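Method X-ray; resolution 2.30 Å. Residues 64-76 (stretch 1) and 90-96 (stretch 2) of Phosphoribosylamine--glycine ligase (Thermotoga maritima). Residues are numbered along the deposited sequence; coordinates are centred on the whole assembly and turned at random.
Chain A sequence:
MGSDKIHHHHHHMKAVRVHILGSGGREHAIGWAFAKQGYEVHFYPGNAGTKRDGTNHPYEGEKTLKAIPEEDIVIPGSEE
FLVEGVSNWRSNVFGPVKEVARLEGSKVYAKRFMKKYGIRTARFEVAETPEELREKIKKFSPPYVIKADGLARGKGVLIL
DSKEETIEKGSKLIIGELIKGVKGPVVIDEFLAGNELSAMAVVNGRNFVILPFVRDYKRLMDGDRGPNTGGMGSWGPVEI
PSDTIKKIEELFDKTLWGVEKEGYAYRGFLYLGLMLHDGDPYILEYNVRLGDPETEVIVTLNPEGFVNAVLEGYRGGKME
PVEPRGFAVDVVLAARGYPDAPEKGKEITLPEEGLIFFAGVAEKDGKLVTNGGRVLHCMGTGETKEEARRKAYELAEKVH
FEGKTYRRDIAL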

# COMPACT_ATOMS: atom_id res chain seq x y z
N THR A 64 -8.66 0.34 22.68
CA THR A 64 -8.66 1.56 21.90
C THR A 64 -9.95 1.74 21.12
O THR A 64 -10.53 2.83 21.11
N LEU A 65 -10.39 0.66 20.48
CA LEU A 65 -11.51 0.69 19.55
C LEU A 65 -12.89 0.60 20.21
O LEU A 65 -13.86 1.18 19.70
N LYS A 66 -12.99 -0.12 21.32
CA LYS A 66 -14.26 -0.21 22.06
C LYS A 66 -14.68 1.16 22.59
O LYS A 66 -15.88 1.43 22.77
N ALA A 67 -13.69 2.01 22.85
CA ALA A 67 -13.92 3.32 23.45
C ALA A 67 -14.39 4.35 22.41
O ALA A 67 -15.02 5.35 22.74
N ILE A 68 -14.13 4.09 21.15
CA ILE A 68 -14.50 5.02 20.09
C ILE A 68 -15.97 4.84 19.66
O ILE A 68 -16.39 3.74 19.31
N PRO A 69 -16.74 5.92 19.65
CA PRO A 69 -18.16 5.82 19.29
C PRO A 69 -18.38 5.64 17.78
O PRO A 69 -17.40 5.56 17.04
N GLU A 70 -19.64 5.57 17.32
CA GLU A 70 -19.86 5.63 15.85
C GLU A 70 -19.53 7.01 15.32
O GLU A 70 -19.93 8.02 15.89
N GLU A 71 -18.90 7.00 14.15
CA GLU A 71 -17.89 7.98 13.71
C GLU A 71 -16.71 7.16 13.24
O GLU A 71 -16.45 6.11 13.77
N ASP A 72 -15.96 7.68 12.28
CA ASP A 72 -15.13 6.85 11.42
C ASP A 72 -13.81 6.40 11.99
O ASP A 72 -13.09 7.21 12.53
N ILE A 73 -13.49 5.11 11.82
CA ILE A 73 -12.12 4.58 12.04
C ILE A 73 -11.52 4.11 10.73
O ILE A 73 -12.08 3.20 10.09
N VAL A 74 -10.37 4.69 10.36
CA VAL A 74 -9.69 4.31 9.11
C VAL A 74 -8.46 3.46 9.43
O VAL A 74 -7.48 3.94 9.97
N ILE A 75 -8.54 2.18 9.11
CA ILE A 75 -7.38 1.34 9.26
C ILE A 75 -6.56 1.26 7.95
O ILE A 75 -7.14 1.12 6.87
N PRO A 76 -5.24 1.46 8.01
CA PRO A 76 -4.29 0.89 7.02
C PRO A 76 -3.19 -0.06 7.55
O PRO A 76 -2.20 0.41 8.15
N ARG A 90 -16.30 -4.40 14.68
CA ARG A 90 -16.92 -3.11 14.91
C ARG A 90 -17.28 -2.42 13.62
O ARG A 90 -16.41 -2.20 12.78
N SER A 91 -18.56 -2.07 13.48
CA SER A 91 -19.11 -1.33 12.31
C SER A 91 -18.48 0.08 12.07
O SER A 91 -18.68 0.70 11.03
N ASN A 92 -17.76 0.56 13.06
CA ASN A 92 -16.96 1.78 13.04
C ASN A 92 -15.84 1.87 12.03
O ASN A 92 -15.37 2.96 11.62
N VAL A 93 -15.30 0.71 11.75
CA VAL A 93 -14.04 0.61 11.06
C VAL A 93 -14.26 0.53 9.56
O VAL A 93 -15.02 -0.30 9.08
N PHE A 94 -13.64 1.43 8.83
CA PHE A 94 -13.88 1.51 7.41
C PHE A 94 -12.86 0.61 6.70
O PHE A 94 -11.90 1.06 6.13
N GLY A 95 -13.10 -0.68 6.79
CA GLY A 95 -12.26 -1.63 6.20
C GLY A 95 -12.91 -2.96 6.37
O GLY A 95 -13.74 -3.10 7.21
N PRO A 96 -12.53 -3.94 5.56
CA PRO A 96 -13.29 -5.17 5.49
C PRO A 96 -13.09 -6.07 6.70
O PRO A 96 -12.04 -6.00 7.36

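The backbone sets the frame. A single bridge joins I73 to V93: I73 N donates to N92 O (2.9 Å) and F94 N donates to I73 O (2.7 Å, nearly linear). V93 CA adds a CA-H...O contact to I73 O at 3.4 Å.

The apolar contacts centre on V93, a t rotamer whose CA-to-CB bond points sideways. Its two methyls serve different neighbours: CG1 lies 3.3 Å from I75 CG2, a tight fit, while CG2 lies 3.8 Å from I73 CB and 4.3 Å from L65 CD2. I73 (m, m) points toward the other stretch, whereas I75 (t, p) and L65 (m, t) point sideways. F94, a t rotamer, starts toward stretch 1, its CB 3.4 Å from D72 OD1, but its ring leads away. At G95 the absence of a side chain matters, since an ideal CB would sit 3.1 Å from I75 CG2.

The polar contacts centre on N92, which loses more surface to the contact than any other residue here. Its chi1 of -108° lies between wells, and its end reaches stretch 1, where ND2 donates to P69 O at 2.7 Å. The amide thus serves a loop carbonyl beyond the bridge, while ND2 also packs 3.4 Å from I73 CG1. Beside it, S91 (p) gives its OG hydrogen to E70 OE2 at 3.1 Å.

Charge plays a looser part. R90, m at chi1 through chi3, points toward stretch 1 and brings its guanidinium up to backbone carbonyls there, with L65 O over one face. R90 NH2 comes within 2.8 Å of I68 O near the guanidinium plane, yet the angle is too poor for a hydrogen bond. E70 OE1 stays 4.4 Å from R90 NH2, well out of that plane, so the opposite charges are merely neighbours.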

# COMPACT_ATOMS: atom_id res chain seq x y z
CB THR A 64 -7.49 1.54 20.92
OG1 THR A 64 -6.26 1.69 21.64
CG2 THR A 64 -7.54 2.74 19.93
CB LEU A 65 -11.34 -0.41 18.51
CG LEU A 65 -10.12 -0.20 17.61
CD1 LEU A 65 -9.58 -1.50 17.06
CD2 LEU A 65 -10.46 0.73 16.49
CB LYS A 66 -14.16 -1.18 23.26
CG LYS A 66 -14.42 -2.66 22.94
CD LYS A 66 -14.31 -3.52 24.19
CE LYS A 66 -15.59 -3.48 25.04
NZ LYS A 66 -16.76 -4.16 24.38
CB ALA A 67 -12.65 3.80 24.14
CB ILE A 68 -13.60 4.81 18.87
CG1 ILE A 68 -12.12 4.82 19.26
CG2 ILE A 68 -13.91 5.87 17.81
CD1 ILE A 68 -11.20 4.35 18.16
CB PRO A 69 -18.72 7.17 19.77
CG PRO A 69 -17.54 8.10 19.60
CD PRO A 69 -16.33 7.30 19.99
CB GLU A 70 -21.25 5.23 15.42
CG GLU A 70 -21.28 3.86 14.76
CD GLU A 70 -21.07 2.74 15.77
OE1 GLU A 70 -21.36 2.96 16.98
OE2 GLU A 70 -20.62 1.65 15.33
CB GLU A 71 -17.44 8.96 14.79
CG GLU A 71 -16.24 8.59 15.65
CD GLU A 71 -16.17 9.53 16.85
OE1 GLU A 71 -17.18 10.25 17.08
OE2 GLU A 71 -15.16 9.56 17.59
CB ASP A 72 -14.88 7.56 10.08
CG ASP A 72 -14.87 6.57 8.92
OD1 ASP A 72 -14.62 5.37 9.19
OD2 ASP A 72 -15.12 6.84 7.73
CB ILE A 73 -12.08 3.35 13.01
CG1 ILE A 73 -12.94 3.57 14.23
CG2 ILE A 73 -10.63 2.99 13.42
CD1 ILE A 73 -12.51 4.68 15.07
CB VAL A 74 -9.29 5.50 8.23
CG1 VAL A 74 -8.45 5.02 7.09
CG2 VAL A 74 -10.53 6.25 7.70
CB ILE A 75 -7.83 0.00 9.69
CG1 ILE A 75 -6.79 -1.04 9.29
CG2 ILE A 75 -9.20 -0.36 9.11
CD1 ILE A 75 -5.46 -0.82 9.96
CB PRO A 76 -3.62 2.15 6.47
CG PRO A 76 -4.02 3.24 7.59
CD PRO A 76 -4.58 2.47 8.81
CB ARG A 90 -15.96 -2.22 15.68
CG ARG A 90 -15.76 -2.64 17.10
CD ARG A 90 -16.88 -2.19 18.03
NE ARG A 90 -16.98 -0.73 18.08
CZ ARG A 90 -17.70 -0.04 18.95
NH1 ARG A 90 -18.40 -0.63 19.91
NH2 ARG A 90 -17.69 1.29 18.86
CB SER A 91 -20.62 -1.22 12.46
OG SER A 91 -21.00 -0.97 13.80
CB ASN A 92 -16.23 1.83 14.39
CG ASN A 92 -16.76 2.85 15.23
OD1 ASN A 92 -17.95 3.07 15.21
ND2 ASN A 92 -15.90 3.53 15.96
CB VAL A 93 -13.23 -0.57 11.62
CG1 VAL A 93 -11.93 -0.72 10.89
CG2 VAL A 93 -13.01 -0.38 13.15
CB PHE A 94 -13.85 2.97 6.92
CG PHE A 94 -14.21 3.11 5.45
CD1 PHE A 94 -15.38 2.55 4.95
CD2 PHE A 94 -13.35 3.74 4.56
CE1 PHE A 94 -15.69 2.65 3.61
CE2 PHE A 94 -13.67 3.86 3.23
CZ PHE A 94 -14.84 3.31 2.75
CB PRO A 96 -12.73 -5.81 4.23
CG PRO A 96 -11.38 -5.34 4.15
CD PRO A 96 -11.37 -3.95 4.64